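Lmo0740 protein (Listeria monocytogenes, PDB 4RFA) probably acts as a dimeric Crp/Fnr-type transcription regulator, pairing a cyclic nucleotide-binding-like sensor domain with a DNA-binding helix-turn-helix domain. Local coordinates at the interface of chains A and B. Sequence-based numbering; all coordinates share one arbitrary frame. Chains: chain A/B, Lmo0740 protein.

The interface of chains A and B. Residues chain A 115, 118-119, 125; chain B 115, 118, 125.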
ATOM      1  N   LEU A 115       4.433 -13.342 -16.224  1.00 75.48           N
ATOM      2  CA  LEU A 115       3.259 -14.094 -15.699  1.00 81.62           C
ATOM      3  C   LEU A 115       3.174 -15.549 -16.151  1.00 87.08           C
ATOM      4  O   LEU A 115       2.370 -16.317 -15.605  1.00 86.12           O
ATOM      5  CB  LEU A 115       1.929 -13.386 -16.046  1.00 82.02           C
ATOM      6  N   LEU A 118       6.240 -18.111 -13.994  1.00100.15           N
ATOM      7  CA  LEU A 118       6.124 -18.206 -12.558  1.00110.77           C
ATOM      8  C   LEU A 118       6.035 -19.673 -12.167  1.00114.39           C
ATOM      9  O   LEU A 118       6.928 -20.208 -11.496  1.00113.77           O
ATOM     10  CB  LEU A 118       4.902 -17.408 -12.080  1.00111.22           C
ATOM     11  CG  LEU A 118       4.939 -15.927 -12.499  1.00107.80           C
ATOM     12  CD1 LEU A 118       3.800 -15.104 -11.906  1.00103.83           C
ATOM     13  CD2 LEU A 118       6.283 -15.316 -12.129  1.00108.00           C
ATOM     14  N   SER A 119       4.977 -20.325 -12.636  1.00119.39           N
ATOM     15  CA  SER A 119       4.756 -21.738 -12.373  1.00120.87           C
ATOM     16  C   SER A 119       6.038 -22.502 -12.670  1.00122.58           C
ATOM     17  O   SER A 119       6.505 -23.289 -11.853  1.00124.67           O
ATOM     18  CB  SER A 119       3.614 -22.272 -13.249  1.00124.15           C
ATOM     19  OG  SER A 119       2.684 -21.246 -13.566  1.00123.71           O
ATOM     20  N   ASN A 125       7.545 -17.917  -7.872  1.00103.10           N
ATOM     21  CA  ASN A 125       6.637 -16.791  -7.750  1.00 99.49           C
ATOM     22  C   ASN A 125       6.800 -16.141  -6.384  1.00 95.80           C
ATOM     23  O   ASN A 125       6.460 -14.970  -6.203  1.00 89.02           O
ATOM     24  CB  ASN A 125       5.195 -17.272  -7.955  1.00105.26           C
ATOM     25  CG  ASN A 125       4.228 -16.148  -8.268  1.00113.57           C
ATOM     26  OD1 ASN A 125       4.629 -15.023  -8.580  1.00111.89           O
ATOM     27  ND2 ASN A 125       2.932 -16.456  -8.192  1.00118.00           N
TER
ATOM     28  N   LEU B 115      -0.324 -20.169  -7.347  1.00 75.48           N
ATOM     29  CA  LEU B 115       0.889 -19.733  -8.095  1.00 81.62           C
ATOM     30  C   LEU B 115       1.260 -20.613  -9.285  1.00 87.08           C
ATOM     31  O   LEU B 115       2.111 -20.223 -10.097  1.00 86.12           O
ATOM     32  CB  LEU B 115       2.117 -19.611  -7.163  1.00 82.02           C
ATOM     33  N   LEU B 118      -1.575 -19.933 -12.766  1.00100.15           N
ATOM     34  CA  LEU B 118      -1.610 -18.607 -13.336  1.00110.77           C
ATOM     35  C   LEU B 118      -1.329 -18.705 -14.827  1.00114.39           C
ATOM     36  O   LEU B 118      -2.194 -18.398 -15.660  1.00113.77           O
ATOM     37  CB  LEU B 118      -0.597 -17.704 -12.618  1.00111.22           C
ATOM     38  CG  LEU B 118      -0.826 -17.619 -11.098  1.00107.80           C
ATOM     39  CD1 LEU B 118       0.089 -16.615 -10.405  1.00103.83           C
ATOM     40  CD2 LEU B 118      -2.285 -17.294 -10.810  1.00108.00           C
ATOM     41  N   ASN B 125      -3.585 -14.378 -14.844  1.00103.10           N
ATOM     42  CA  ASN B 125      -2.893 -13.751 -13.733  1.00 99.49           C
ATOM     43  C   ASN B 125      -3.313 -12.293 -13.617  1.00 95.80           C
ATOM     44  O   ASN B 125      -3.191 -11.690 -12.549  1.00 89.02           O
ATOM     45  CB  ASN B 125      -1.377 -13.863 -13.946  1.00105.26           C
ATOM     46  CG  ASN B 125      -0.576 -13.633 -12.680  1.00113.57           C
ATOM     47  OD1 ASN B 125      -1.116 -13.624 -11.570  1.00111.89           O
ATOM     48  ND2 ASN B 125       0.735 -13.452 -12.846  1.00118.00           N
TER
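A:Asn125 reaches across to B:Leu115 and B:Leu118, and B:Asn125 does the same to A:Leu115 and A:Leu118, in the two-fold pair of a Crp/Fnr-type protein, probably its dimer, since members of the family typically pair through a long central helix. This patch lies beside that helix: helix 111-120 follows the last strand of the sensor-domain barrel, and Asn125 sits in the turn just before helix 126-143. It illustrates how a two-fold axis lets one small motif serve twice, each turn packing against the short helix of the other subunit.

The close packing centres on the amide. ND2 of A:Asn125 lies 3.4 Å from CB of B:Leu115. The same nitrogen is 3.6 Å from the methyl CD1 of B:Leu118, and so touches two aliphatic groups about one helical turn apart. With CG placed opposite the backbone N (chi1 -162°), the asparagine extends its amide towards the partner helix. Its own CB follows behind, 3.9 Å from CB of B:Leu115. B:Leu118 meets this side chain at about a right angle, touching it through one branch end; an extended chi2 of -174° carries CD1 to the amide. The contacts of the amide with B:Leu115 and B:Leu118 are van der Waals ones. Leu115 is modelled only as far as CB in both chains, and the packing of its outer carbons cannot be judged.

On the loose side, A:Ser119 is peripheral: its hydroxyl OG stays 3.7 Å from the backbone O of B:Leu115, and little of its surface is buried by the partner.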